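Local coordinates for probable ribose-5-phosphate isomerase B (Mycoplasma genitalium, PDB 6MU0), which probably interconverts ribulose 5-phosphate and ribose 5-phosphate, with a cysteine as the likely proton acceptor, in the non-oxidative stage of the pentose phosphate pathway, at residues Phe11-Lys25 with Phe37-Asp51. Residues are numbered along the deposited sequence; the frame is centred on the assembly and turned at random.
Sequences FNIFIASDHTGLTLK and FNVVDLGPNYFDAND. With 5RP (ribulose-5-phosphate), chain B.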
loop_
_atom_site.group_PDB
_atom_site.type_symbol
_atom_site.label_atom_id
_atom_site.label_comp_id
_atom_site.label_asym_id
_atom_site.label_seq_id
_atom_site.Cartn_x
_atom_site.Cartn_y
_atom_site.Cartn_z
ATOM N N PHE A 11 7.006 -1.168 13.436
ATOM C CA PHE A 11 6.165 -1.809 12.436
ATOM C C PHE A 11 6.983 -2.039 11.175
ATOM O O PHE A 11 8.053 -1.455 10.991
ATOM C CB PHE A 11 4.912 -0.978 12.125
ATOM C CG PHE A 11 5.202 0.338 11.460
ATOM C CD1 PHE A 11 5.531 1.456 12.212
ATOM C CD2 PHE A 11 5.130 0.460 10.081
ATOM C CE1 PHE A 11 5.794 2.668 11.602
ATOM C CE2 PHE A 11 5.393 1.666 9.462
ATOM C CZ PHE A 11 5.726 2.775 10.225
ATOM N N ASN A 12 6.449 -2.885 10.298
ATOM C CA ASN A 12 7.066 -3.211 9.024
ATOM C C ASN A 12 6.228 -2.658 7.881
ATOM O O ASN A 12 4.995 -2.618 7.955
ATOM C CB ASN A 12 7.188 -4.727 8.863
ATOM C CG ASN A 12 8.293 -5.315 9.714
ATOM O OD1 ASN A 12 9.431 -4.871 9.643
ATOM N ND2 ASN A 12 7.964 -6.322 10.517
ATOM N N ILE A 13 6.921 -2.242 6.823
ATOM C CA ILE A 13 6.310 -1.878 5.546
ATOM C C ILE A 13 6.691 -2.951 4.538
ATOM O O ILE A 13 7.881 -3.167 4.276
ATOM C CB ILE A 13 6.788 -0.503 5.055
ATOM C CG1 ILE A 13 6.481 0.579 6.093
ATOM C CG2 ILE A 13 6.147 -0.165 3.701
ATOM C CD1 ILE A 13 7.035 1.949 5.733
ATOM N N PHE A 14 5.693 -3.619 3.972
ATOM C CA PHE A 14 5.902 -4.655 2.968
ATOM C C PHE A 14 5.610 -4.060 1.599
ATOM O O PHE A 14 4.566 -3.432 1.405
ATOM C CB PHE A 14 4.965 -5.835 3.233
ATOM C CG PHE A 14 5.173 -6.467 4.583
ATOM C CD1 PHE A 14 6.135 -7.459 4.758
ATOM C CD2 PHE A 14 4.446 -6.046 5.692
ATOM C CE1 PHE A 14 6.348 -8.040 5.999
ATOM C CE2 PHE A 14 4.661 -6.632 6.937
ATOM C CZ PHE A 14 5.614 -7.619 7.083
ATOM N N ILE A 15 6.521 -4.258 0.649
ATOM C CA ILE A 15 6.392 -3.668 -0.678
ATOM C C ILE A 15 6.555 -4.745 -1.741
ATOM O O ILE A 15 7.409 -5.631 -1.628
ATOM C CB ILE A 15 7.374 -2.491 -0.886
ATOM C CG1 ILE A 15 7.109 -1.783 -2.218
ATOM C CG2 ILE A 15 8.824 -2.925 -0.764
ATOM C CD1 ILE A 15 7.779 -0.421 -2.332
ATOM N N ALA A 16 5.730 -4.662 -2.780
ATOM C CA ALA A 16 5.837 -5.553 -3.923
ATOM C C ALA A 16 5.255 -4.862 -5.149
ATOM O O ALA A 16 4.606 -3.818 -5.056
ATOM C CB ALA A 16 5.159 -6.900 -3.674
ATOM N N SER A 17 5.467 -5.478 -6.307
ATOM C CA SER A 17 4.938 -4.953 -7.556
ATOM C C SER A 17 4.676 -6.121 -8.490
ATOM O O SER A 17 4.907 -7.279 -8.141
ATOM C CB SER A 17 5.931 -3.977 -8.198
ATOM O OG SER A 17 7.087 -4.642 -8.683
ATOM N N ASP A 18 4.196 -5.825 -9.695
ATOM C CA ASP A 18 4.390 -6.757 -10.791
ATOM C C ASP A 18 5.574 -6.289 -11.637
ATOM O O ASP A 18 6.317 -5.372 -11.261
ATOM C CB ASP A 18 3.106 -6.992 -11.595
ATOM C CG ASP A 18 2.700 -5.804 -12.457
ATOM O OD1 ASP A 18 3.354 -4.739 -12.379
ATOM O OD2 ASP A 18 1.703 -5.951 -13.214
ATOM N N HIS A 19 5.750 -6.932 -12.794
ATOM C CA HIS A 19 6.861 -6.630 -13.688
ATOM C C HIS A 19 6.921 -5.172 -14.119
ATOM O O HIS A 19 7.978 -4.735 -14.581
ATOM C CB HIS A 19 6.767 -7.493 -14.949
ATOM C CG HIS A 19 5.454 -7.382 -15.668
ATOM N ND1 HIS A 19 4.388 -8.217 -15.404
ATOM C CD2 HIS A 19 5.032 -6.531 -16.634
ATOM C CE1 HIS A 19 3.367 -7.886 -16.178
ATOM N NE2 HIS A 19 3.732 -6.864 -16.934
ATOM N N THR A 20 5.821 -4.419 -14.017
ATOM C CA THR A 20 5.834 -3.034 -14.482
ATOM C C THR A 20 6.518 -2.089 -13.508
ATOM O O THR A 20 6.781 -0.941 -13.877
ATOM C CB THR A 20 4.410 -2.501 -14.733
ATOM O OG1 THR A 20 3.737 -2.304 -13.483
ATOM C CG2 THR A 20 3.599 -3.437 -15.614
ATOM N N GLY A 21 6.787 -2.524 -12.283
ATOM C CA GLY A 21 7.139 -1.579 -11.243
ATOM C C GLY A 21 8.452 -1.801 -10.518
ATOM O O GLY A 21 8.626 -1.284 -9.411
ATOM N N LEU A 22 9.395 -2.534 -11.122
ATOM C CA LEU A 22 10.604 -2.906 -10.388
ATOM C C LEU A 22 11.486 -1.705 -10.068
ATOM O O LEU A 22 12.061 -1.630 -8.973
ATOM C CB LEU A 22 11.399 -3.947 -11.165
ATOM C CG LEU A 22 10.628 -5.228 -11.479
ATOM C CD1 LEU A 22 11.537 -6.220 -12.189
ATOM C CD2 LEU A 22 10.056 -5.827 -10.209
ATOM N N THR A 23 11.657 -0.783 -11.021
ATOM C CA THR A 23 12.505 0.378 -10.766
ATOM C C THR A 23 11.921 1.235 -9.649
ATOM O O THR A 23 12.627 1.639 -8.718
ATOM C CB THR A 23 12.684 1.184 -12.056
ATOM O OG1 THR A 23 13.390 0.387 -13.017
ATOM C CG2 THR A 23 13.462 2.467 -11.791
ATOM N N LEU A 24 10.622 1.527 -9.731
ATOM C CA LEU A 24 9.975 2.317 -8.693
ATOM C C LEU A 24 10.044 1.617 -7.343
ATOM O O LEU A 24 10.278 2.261 -6.313
ATOM C CB LEU A 24 8.527 2.586 -9.085
ATOM C CG LEU A 24 7.730 3.369 -8.046
ATOM C CD1 LEU A 24 8.308 4.765 -7.830
ATOM C CD2 LEU A 24 6.263 3.430 -8.423
ATOM N N LYS A 25 9.852 0.295 -7.327
ATOM C CA LYS A 25 9.906 -0.440 -6.068
ATOM C C LYS A 25 11.255 -0.261 -5.379
ATOM O O LYS A 25 11.312 -0.024 -4.167
ATOM C CB LYS A 25 9.597 -1.916 -6.311
ATOM C CG LYS A 25 9.755 -2.769 -5.059
ATOM C CD LYS A 25 8.931 -4.042 -5.132
ATOM C CE LYS A 25 9.369 -4.977 -6.255
ATOM N NZ LYS A 25 10.715 -5.557 -6.015
ATOM N N PHE A 37 12.850 3.413 8.193
ATOM C CA PHE A 37 11.723 2.505 8.275
ATOM C C PHE A 37 12.209 1.068 8.120
ATOM O O PHE A 37 13.281 0.804 7.563
ATOM C CB PHE A 37 10.710 2.794 7.167
ATOM C CG PHE A 37 9.952 4.079 7.350
ATOM C CD1 PHE A 37 8.803 4.115 8.124
ATOM C CD2 PHE A 37 10.372 5.245 6.728
ATOM C CE1 PHE A 37 8.097 5.291 8.291
ATOM C CE2 PHE A 37 9.665 6.428 6.894
ATOM C CZ PHE A 37 8.529 6.447 7.673
ATOM N N ASN A 38 11.407 0.141 8.634
ATOM C CA ASN A 38 11.602 -1.286 8.407
ATOM C C ASN A 38 10.864 -1.634 7.122
ATOM O O ASN A 38 9.634 -1.541 7.068
ATOM C CB ASN A 38 11.036 -2.087 9.577
ATOM C CG ASN A 38 11.681 -1.721 10.894
ATOM O OD1 ASN A 38 12.893 -1.501 10.964
ATOM N ND2 ASN A 38 10.877 -1.647 11.943
ATOM N N VAL A 39 11.609 -2.013 6.086
ATOM C CA VAL A 39 11.060 -2.178 4.746
ATOM C C VAL A 39 11.388 -3.574 4.256
ATOM O O VAL A 39 12.547 -4.001 4.311
ATOM C CB VAL A 39 11.610 -1.126 3.765
ATOM C CG1 VAL A 39 10.954 -1.279 2.390
ATOM C CG2 VAL A 39 11.422 0.269 4.326
ATOM N N VAL A 40 10.372 -4.261 3.742
ATOM C CA VAL A 40 10.454 -5.668 3.368
ATOM C C VAL A 40 10.000 -5.780 1.913
ATOM O O VAL A 40 8.799 -5.741 1.628
ATOM C CB VAL A 40 9.587 -6.541 4.283
ATOM C CG1 VAL A 40 9.868 -8.007 4.045
ATOM C CG2 VAL A 40 9.793 -6.164 5.746
ATOM N N ASP A 41 10.954 -5.935 0.992
ATOM C CA ASP A 41 10.665 -6.097 -0.431
ATOM C C ASP A 41 10.341 -7.564 -0.686
ATOM O O ASP A 41 11.221 -8.429 -0.595
ATOM C CB ASP A 41 11.893 -5.633 -1.211
ATOM C CG ASP A 41 11.738 -5.739 -2.725
ATOM O OD1 ASP A 41 10.759 -6.322 -3.239
ATOM O OD2 ASP A 41 12.643 -5.230 -3.414
ATOM N N LEU A 42 9.075 -7.847 -0.991
ATOM C CA LEU A 42 8.605 -9.207 -1.208
ATOM C C LEU A 42 8.696 -9.643 -2.661
ATOM O O LEU A 42 8.244 -10.742 -2.996
ATOM C CB LEU A 42 7.172 -9.366 -0.691
ATOM C CG LEU A 42 7.003 -9.129 0.812
ATOM C CD1 LEU A 42 5.552 -9.291 1.218
ATOM C CD2 LEU A 42 7.887 -10.076 1.609
ATOM N N GLY A 43 9.276 -8.823 -3.527
ATOM C CA GLY A 43 9.499 -9.201 -4.898
ATOM C C GLY A 43 8.532 -8.527 -5.851
ATOM O O GLY A 43 7.663 -7.745 -5.447
ATOM N N PRO A 44 8.663 -8.824 -7.155
ATOM C CA PRO A 44 9.675 -9.710 -7.741
ATOM C C PRO A 44 11.076 -9.102 -7.708
ATOM O O PRO A 44 11.244 -7.889 -7.590
ATOM C CB PRO A 44 9.192 -9.900 -9.186
ATOM C CG PRO A 44 8.302 -8.787 -9.457
ATOM C CD PRO A 44 7.773 -8.246 -8.172
ATOM N N ASN A 45 12.075 -9.972 -7.807
ATOM C CA ASN A 45 13.475 -9.584 -7.710
ATOM C C ASN A 45 14.176 -9.579 -9.058
ATOM O O ASN A 45 15.360 -9.228 -9.139
ATOM C CB ASN A 45 14.174 -10.482 -6.690
ATOM C CG ASN A 45 13.475 -10.430 -5.354
ATOM O OD1 ASN A 45 13.126 -9.347 -4.881
ATOM N ND2 ASN A 45 13.195 -11.584 -4.770
ATOM N N TYR A 46 13.471 -9.963 -10.113
ATOM C CA TYR A 46 13.967 -9.833 -11.471
ATOM C C TYR A 46 12.756 -9.699 -12.379
ATOM O O TYR A 46 11.618 -9.955 -11.975
ATOM C CB TYR A 46 14.874 -10.995 -11.877
ATOM C CG TYR A 46 14.182 -12.331 -11.945
ATOM C CD1 TYR A 46 13.577 -12.761 -13.119
ATOM C CD2 TYR A 46 14.150 -13.175 -10.841
ATOM C CE1 TYR A 46 12.951 -13.988 -13.189
ATOM C CE2 TYR A 46 13.526 -14.404 -10.902
ATOM C CZ TYR A 46 12.929 -14.806 -12.079
ATOM O OH TYR A 46 12.305 -16.030 -12.151
ATOM N N PHE A 47 13.012 -9.300 -13.614
ATOM C CA PHE A 47 11.950 -8.948 -14.542
ATOM C C PHE A 47 11.418 -10.172 -15.282
ATOM O O PHE A 47 12.182 -10.926 -15.901
ATOM C CB PHE A 47 12.466 -7.924 -15.548
ATOM C CG PHE A 47 11.431 -7.502 -16.542
ATOM C CD1 PHE A 47 10.449 -6.587 -16.194
ATOM C CD2 PHE A 47 11.427 -8.029 -17.825
ATOM C CE1 PHE A 47 9.486 -6.199 -17.109
ATOM C CE2 PHE A 47 10.459 -7.653 -18.739
ATOM C CZ PHE A 47 9.487 -6.735 -18.379
ATOM N N ASP A 48 10.096 -10.332 -15.247
ATOM C CA ASP A 48 9.372 -11.335 -16.025
ATOM C C ASP A 48 8.179 -10.615 -16.635
ATOM O O ASP A 48 7.213 -10.316 -15.927
ATOM C CB ASP A 48 8.905 -12.476 -15.121
ATOM C CG ASP A 48 7.990 -13.475 -15.830
ATOM O OD1 ASP A 48 7.641 -13.283 -17.013
ATOM O OD2 ASP A 48 7.608 -14.464 -15.176
ATOM N N ALA A 49 8.246 -10.351 -17.943
ATOM C CA ALA A 49 7.245 -9.534 -18.627
ATOM C C ALA A 49 5.825 -10.054 -18.455
ATOM O O ALA A 49 4.876 -9.292 -18.664
ATOM C CB ALA A 49 7.555 -9.467 -20.121
ATOM N N ASN A 50 5.660 -11.330 -18.106
ATOM C CA ASN A 50 4.347 -11.960 -18.045
ATOM C C ASN A 50 3.840 -12.211 -16.631
ATOM O O ASN A 50 2.777 -12.824 -16.482
ATOM C CB ASN A 50 4.376 -13.264 -18.830
ATOM C CG ASN A 50 4.907 -13.059 -20.216
ATOM O OD1 ASN A 50 4.431 -12.182 -20.939
ATOM N ND2 ASN A 50 5.945 -13.807 -20.578
ATOM N N ASP A 51 4.552 -11.758 -15.596
ATOM C CA ASP A 51 4.138 -12.124 -14.241
ATOM C C ASP A 51 2.842 -11.417 -13.840
ATOM O O ASP A 51 2.369 -10.492 -14.505
ATOM C CB ASP A 51 5.284 -12.016 -13.222
ATOM C CG ASP A 51 5.689 -10.588 -12.876
ATOM O OD1 ASP A 51 4.970 -9.626 -13.211
ATOM O OD2 ASP A 51 6.757 -10.458 -12.231
HETATM C C2 5RP B . -3.259 -4.093 -13.401
HETATM C C3 5RP B . -2.095 -3.504 -14.171
HETATM C C5 5RP B . -0.990 -4.470 -14.626
HETATM O O13 5RP B . 0.286 -3.977 -14.264
HETATM C C6 5RP B . -1.148 -4.535 -16.147
HETATM O O14 5RP B . -2.453 -5.028 -16.442
HETATM C C7 5RP B . -0.097 -5.405 -16.801
HETATM O O8 5RP B . -0.183 -5.203 -18.223
HETATM P P9 5RP B . 0.781 -6.038 -19.196
HETATM O O12 5RP B . 0.424 -5.575 -20.579
HETATM O O11 5RP B . 2.214 -5.699 -18.800
HETATM O O10 5RP B . 0.505 -7.512 -18.965
HETATM O O4 5RP B . -2.034 -2.331 -14.476
HETATM O O1 5RP B . -4.198 -3.080 -13.058
HETATM O O HOH W 1 8.970 0.981 9.769
HETATM O O HOH W 2 0.593 -8.451 -13.806
#
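With CG tucked between backbone N and carbonyl carbon in both His19 (chi1 55°) and Asp51 (chi1 72°), imidazole and carboxylate run alongside in opposite senses and meet at one oxygen. Asp51 OD1 takes His19 N on its syn lone pair and His19 ND1 from above the carboxylate plane, the latter at 2.7 Å. The ring is held at both nitrogens, for His19 NE2 donates almost straight (177°) to phosphate O11 of ribulose-5-phosphate at 2.7 Å. Ala49 O sits over one face of the His19 ring. Asp18 OD2 accepts from sugar O13 at 2.6 Å. This pocket lies beyond the C-terminal end of strand 12-16 in a beta-alpha-beta unit, as is usual in Rossmann-like parallel sheets; strand 38-41 pairs parallel to strand 12-16 through bonds such as Ile15 N to Val40 O (2.9 Å). Helix 22-34 covers one face, where Lys25, long enough to bend at chi3 and chi4, brings NZ to Asp41 OD1 in a salt bridge (2.9 Å) and to Pro44 O (2.9 Å). Asp41 OD1 also accepts Gly43 N, an Asx turn suited to a short aspartate. Leu22 packs both branches against the loop, CD2 on Pro44 CG (3.5 Å) and CD1 on Phe47.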